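PDB 4O5P: DUF2235 domain-containing protein from Pseudomonas aeruginosa, which is a type VI secretion effector of the Tle1 family that probably hydrolyses membrane phospholipids. Local coordinates for residues F276-L288 against Q340-R352. Numbering follows the deposited sequence.
Sequences FLGLFDTVAAVGL and QRASFPLDSIRRR
V283 meets the ring of F344 obliquely, CG2 lying 4.1 Å from CD2, while one face of that ring carries the R341 guanidinium, with NH2 3.7 Å above its centre. The ring thus serves an apolar branch and a cation at once. Branching at CB lets V283 set a methyl on each of two neighbours: both straddle P345 O, CG1, anti to the backbone N (chi1 172°), also nearing F344 CA, and CG2 the F344 ring. Two residues on, the small A285 sets CB against the proline ring, 3.7 Å from P345 CD. The backbones join through one direct hydrogen bond, D347 N to T282 O at 2.9 Å, nearly straight at hydrogen (166°) though the donor is tilted from the carbonyl plane. A water extends this junction: A284 N donates to it, and it donates to P345 O and to the D347 carboxylate, an acceptor, at OD1, bridging the chains where they make no direct bond. L346 CD1, a methyl, lies 3.4 Å from D281 OD1, which accepts from S336 N; OD2 is hydrogen-bonded to H379 ND1 and salt-bridged to R685. D281's place, just past strand 270-280, is consistent with its being the acid of a Ser-His-Asp triad with S237 and H379, as in alpha/beta hydrolases.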
loop_
_atom_site.group_PDB
_atom_site.type_symbol
_atom_site.label_atom_id
_atom_site.label_comp_id
_atom_site.label_asym_id
_atom_site.label_seq_id
_atom_site.Cartn_x
_atom_site.Cartn_y
_atom_site.Cartn_z
ATOM N N PHE A 276 -19.058 0.985 0.598
ATOM C CA PHE A 276 -18.103 -0.046 1.021
ATOM C C PHE A 276 -16.644 0.346 0.744
ATOM O O PHE A 276 -16.293 0.728 -0.367
ATOM C CB PHE A 276 -18.420 -1.381 0.330
ATOM C CG PHE A 276 -17.559 -2.538 0.803
ATOM C CD1 PHE A 276 -17.925 -3.280 1.928
ATOM C CD2 PHE A 276 -16.388 -2.873 0.132
ATOM C CE1 PHE A 276 -17.131 -4.346 2.372
ATOM C CE2 PHE A 276 -15.588 -3.923 0.564
ATOM C CZ PHE A 276 -15.960 -4.664 1.681
ATOM N N LEU A 277 -15.805 0.247 1.769
ATOM C CA LEU A 277 -14.381 0.500 1.624
ATOM C C LEU A 277 -13.648 -0.793 2.017
ATOM O O LEU A 277 -13.672 -1.205 3.185
ATOM C CB LEU A 277 -13.972 1.665 2.535
ATOM C CG LEU A 277 -12.527 2.156 2.561
ATOM C CD1 LEU A 277 -12.134 2.725 1.188
ATOM C CD2 LEU A 277 -12.396 3.206 3.657
ATOM N N GLY A 278 -13.056 -1.468 1.037
ATOM C CA GLY A 278 -12.392 -2.741 1.302
ATOM C C GLY A 278 -10.888 -2.619 1.152
ATOM O O GLY A 278 -10.395 -2.306 0.069
ATOM N N LEU A 279 -10.161 -2.902 2.229
ATOM C CA LEU A 279 -8.724 -2.665 2.273
ATOM C C LEU A 279 -7.911 -3.917 2.624
ATOM O O LEU A 279 -8.255 -4.676 3.536
ATOM C CB LEU A 279 -8.407 -1.575 3.290
ATOM C CG LEU A 279 -9.260 -0.317 3.256
ATOM C CD1 LEU A 279 -8.974 0.488 4.516
ATOM C CD2 LEU A 279 -8.978 0.477 1.992
ATOM N N PHE A 280 -6.836 -4.136 1.876
ATOM C CA PHE A 280 -5.921 -5.229 2.158
ATOM C C PHE A 280 -4.623 -4.604 2.660
ATOM O O PHE A 280 -3.956 -3.896 1.885
ATOM C CB PHE A 280 -5.597 -6.010 0.876
ATOM C CG PHE A 280 -6.776 -6.707 0.241
ATOM C CD1 PHE A 280 -7.067 -8.032 0.567
ATOM C CD2 PHE A 280 -7.553 -6.070 -0.719
ATOM C CE1 PHE A 280 -8.119 -8.699 -0.028
ATOM C CE2 PHE A 280 -8.615 -6.736 -1.330
ATOM C CZ PHE A 280 -8.904 -8.053 -0.981
ATOM N N ASP A 281 -4.294 -4.825 3.937
ATOM C CA ASP A 281 -2.947 -4.538 4.487
ATOM C C ASP A 281 -2.400 -3.177 4.104
ATOM O O ASP A 281 -1.462 -3.098 3.318
ATOM C CB ASP A 281 -1.953 -5.623 4.038
ATOM C CG ASP A 281 -0.847 -5.859 5.037
ATOM O OD1 ASP A 281 -1.156 -6.038 6.231
ATOM O OD2 ASP A 281 0.342 -5.873 4.644
ATOM N N THR A 282 -2.997 -2.111 4.654
ATOM C CA THR A 282 -2.621 -0.738 4.330
ATOM C C THR A 282 -1.161 -0.423 4.639
ATOM O O THR A 282 -0.716 -0.630 5.767
ATOM C CB THR A 282 -3.441 0.257 5.152
ATOM O OG1 THR A 282 -4.830 0.023 4.931
ATOM C CG2 THR A 282 -3.088 1.696 4.775
ATOM N N VAL A 283 -0.434 0.093 3.644
ATOM C CA VAL A 283 0.943 0.560 3.852
ATOM C C VAL A 283 1.071 1.958 3.283
ATOM O O VAL A 283 0.835 2.159 2.105
ATOM C CB VAL A 283 1.972 -0.347 3.162
ATOM C CG1 VAL A 283 3.375 0.291 3.231
ATOM C CG2 VAL A 283 1.958 -1.745 3.792
ATOM N N ALA A 284 1.429 2.929 4.119
ATOM C CA ALA A 284 1.361 4.337 3.716
ATOM C C ALA A 284 2.745 4.944 3.613
ATOM O O ALA A 284 2.894 6.170 3.478
ATOM C CB ALA A 284 0.509 5.131 4.706
ATOM N N ALA A 285 3.747 4.074 3.645
ATOM C CA ALA A 285 5.137 4.494 3.811
ATOM C C ALA A 285 5.719 5.028 2.531
ATOM O O ALA A 285 5.418 4.523 1.446
ATOM C CB ALA A 285 6.004 3.313 4.303
ATOM N N VAL A 286 6.569 6.036 2.669
ATOM C CA VAL A 286 7.435 6.450 1.578
ATOM C C VAL A 286 8.268 5.243 1.116
ATOM O O VAL A 286 8.654 4.390 1.931
ATOM C CB VAL A 286 8.348 7.622 2.012
ATOM C CG1 VAL A 286 9.415 7.159 3.008
ATOM C CG2 VAL A 286 8.965 8.290 0.806
ATOM N N GLY A 287 8.500 5.157 -0.195
ATOM C CA GLY A 287 9.192 4.032 -0.798
ATOM C C GLY A 287 10.684 4.220 -0.650
ATOM O O GLY A 287 11.290 5.053 -1.329
ATOM N N LEU A 288 11.275 3.428 0.237
ATOM C CA LEU A 288 12.621 3.683 0.697
ATOM C C LEU A 288 13.512 2.458 0.515
ATOM O O LEU A 288 14.078 1.948 1.484
ATOM C CB LEU A 288 12.561 4.063 2.170
ATOM C CG LEU A 288 13.552 5.106 2.647
ATOM C CD1 LEU A 288 13.177 6.447 2.051
ATOM C CD2 LEU A 288 13.591 5.149 4.170
ATOM N N GLN A 340 7.029 -8.249 7.959
ATOM C CA GLN A 340 8.005 -7.709 8.905
ATOM C C GLN A 340 8.959 -6.670 8.289
ATOM O O GLN A 340 9.803 -6.106 8.999
ATOM C CB GLN A 340 8.864 -8.845 9.509
ATOM C CG GLN A 340 8.179 -9.759 10.530
ATOM C CD GLN A 340 9.130 -10.824 11.062
ATOM O OE1 GLN A 340 9.438 -11.800 10.369
ATOM N NE2 GLN A 340 9.621 -10.623 12.280
ATOM N N ARG A 341 8.849 -6.415 6.986
ATOM C CA ARG A 341 9.804 -5.512 6.332
ATOM C C ARG A 341 9.671 -4.093 6.856
ATOM O O ARG A 341 8.558 -3.566 6.980
ATOM C CB ARG A 341 9.641 -5.510 4.809
ATOM C CG ARG A 341 10.345 -6.656 4.081
ATOM C CD ARG A 341 10.000 -6.642 2.574
ATOM N NE ARG A 341 8.576 -6.906 2.354
ATOM C CZ ARG A 341 7.958 -6.788 1.179
ATOM N NH1 ARG A 341 8.632 -6.419 0.100
ATOM N NH2 ARG A 341 6.654 -7.045 1.085
ATOM N N ALA A 342 10.818 -3.489 7.163
ATOM C CA ALA A 342 10.894 -2.087 7.567
ATOM C C ALA A 342 10.197 -1.189 6.552
ATOM O O ALA A 342 9.701 -0.130 6.898
ATOM C CB ALA A 342 12.334 -1.670 7.696
ATOM N N SER A 343 10.185 -1.626 5.298
ATOM C CA SER A 343 9.650 -0.838 4.192
ATOM C C SER A 343 8.132 -0.975 4.085
ATOM O O SER A 343 7.501 -0.279 3.283
ATOM C CB SER A 343 10.289 -1.313 2.893
ATOM O OG SER A 343 10.164 -2.727 2.802
ATOM N N PHE A 344 7.552 -1.882 4.875
ATOM C CA PHE A 344 6.116 -2.145 4.796
ATOM C C PHE A 344 5.373 -2.063 6.139
ATOM O O PHE A 344 4.708 -3.022 6.543
ATOM C CB PHE A 344 5.862 -3.490 4.094
ATOM C CG PHE A 344 6.116 -3.446 2.614
ATOM C CD1 PHE A 344 7.415 -3.445 2.113
ATOM C CD2 PHE A 344 5.061 -3.386 1.722
ATOM C CE1 PHE A 344 7.650 -3.385 0.759
ATOM C CE2 PHE A 344 5.288 -3.331 0.357
ATOM C CZ PHE A 344 6.575 -3.324 -0.124
ATOM N N PRO A 345 5.441 -0.897 6.815
ATOM C CA PRO A 345 4.673 -0.779 8.055
ATOM C C PRO A 345 3.166 -0.765 7.793
ATOM O O PRO A 345 2.692 -0.296 6.743
ATOM C CB PRO A 345 5.138 0.566 8.639
ATOM C CG PRO A 345 5.618 1.359 7.446
ATOM C CD PRO A 345 6.199 0.331 6.510
ATOM N N LEU A 346 2.418 -1.290 8.757
ATOM C CA LEU A 346 0.988 -1.380 8.628
ATOM C C LEU A 346 0.328 -0.114 9.179
ATOM O O LEU A 346 0.780 0.465 10.170
ATOM C CB LEU A 346 0.486 -2.616 9.390
ATOM C CG LEU A 346 -1.019 -2.881 9.385
ATOM C CD1 LEU A 346 -1.541 -3.144 7.961
ATOM C CD2 LEU A 346 -1.337 -4.056 10.296
ATOM N N ASP A 347 -0.717 0.344 8.507
ATOM C CA ASP A 347 -1.638 1.263 9.156
ATOM C C ASP A 347 -2.922 0.528 9.504
ATOM O O ASP A 347 -3.732 0.213 8.630
ATOM C CB ASP A 347 -1.940 2.490 8.281
ATOM C CG ASP A 347 -1.137 3.709 8.697
ATOM O OD1 ASP A 347 0.008 3.846 8.219
ATOM O OD2 ASP A 347 -1.646 4.540 9.495
ATOM N N SER A 348 -3.113 0.275 10.789
ATOM C CA SER A 348 -4.387 -0.254 11.263
ATOM C C SER A 348 -5.496 0.795 11.069
ATOM O O SER A 348 -5.218 1.982 10.941
ATOM C CB SER A 348 -4.263 -0.619 12.739
ATOM O OG SER A 348 -5.500 -1.059 13.283
ATOM N N ILE A 349 -6.747 0.363 11.032
ATOM C CA ILE A 349 -7.853 1.317 10.983
ATOM C C ILE A 349 -8.372 1.618 12.388
ATOM O O ILE A 349 -9.408 2.278 12.542
ATOM C CB ILE A 349 -9.015 0.811 10.139
ATOM C CG1 ILE A 349 -9.507 -0.543 10.651
ATOM C CG2 ILE A 349 -8.628 0.738 8.664
ATOM C CD1 ILE A 349 -10.877 -0.913 10.143
ATOM N N ARG A 350 -7.652 1.125 13.397
ATOM C CA ARG A 350 -7.909 1.476 14.807
ATOM C C ARG A 350 -7.476 2.916 15.096
ATOM O O ARG A 350 -6.479 3.408 14.554
ATOM C CB ARG A 350 -7.164 0.532 15.779
ATOM C CG ARG A 350 -7.844 0.348 17.168
ATOM C CD ARG A 350 -7.101 -0.665 18.035
ATOM N NE ARG A 350 -5.832 -0.137 18.555
ATOM C CZ ARG A 350 -4.826 -0.904 18.956
ATOM N NH1 ARG A 350 -4.931 -2.219 18.861
ATOM N NH2 ARG A 350 -3.711 -0.364 19.413
ATOM N N ARG A 351 -8.232 3.592 15.949
ATOM C CA ARG A 351 -7.948 4.980 16.288
ATOM C C ARG A 351 -8.760 5.410 17.519
ATOM O O ARG A 351 -9.756 4.770 17.880
ATOM C CB ARG A 351 -8.282 5.883 15.099
ATOM C CG ARG A 351 -9.718 6.393 15.091
ATOM C CD ARG A 351 -10.768 5.327 14.775
ATOM N NE ARG A 351 -12.103 5.936 14.734
ATOM C CZ ARG A 351 -12.877 6.107 15.803
ATOM N NH1 ARG A 351 -12.459 5.695 16.996
ATOM N NH2 ARG A 351 -14.073 6.681 15.688
ATOM N N ARG A 352 -8.344 6.503 18.147
ATOM C CA ARG A 352 -9.090 7.048 19.280
ATOM C C ARG A 352 -10.246 7.937 18.804
ATOM O O ARG A 352 -10.120 8.622 17.781
ATOM C CB ARG A 352 -8.142 7.845 20.173
ATOM C CG ARG A 352 -6.901 7.067 20.596
ATOM C CD ARG A 352 -6.033 7.891 21.539
ATOM N NE ARG A 352 -6.759 8.165 22.779
ATOM C CZ ARG A 352 -6.497 9.170 23.612
ATOM N NH1 ARG A 352 -5.515 10.034 23.344
ATOM N NH2 ARG A 352 -7.236 9.319 24.708
HETATM O O HOH W 1 1.676 2.357 6.848
HETATM O O HOH W 2 9.464 2.074 2.403
#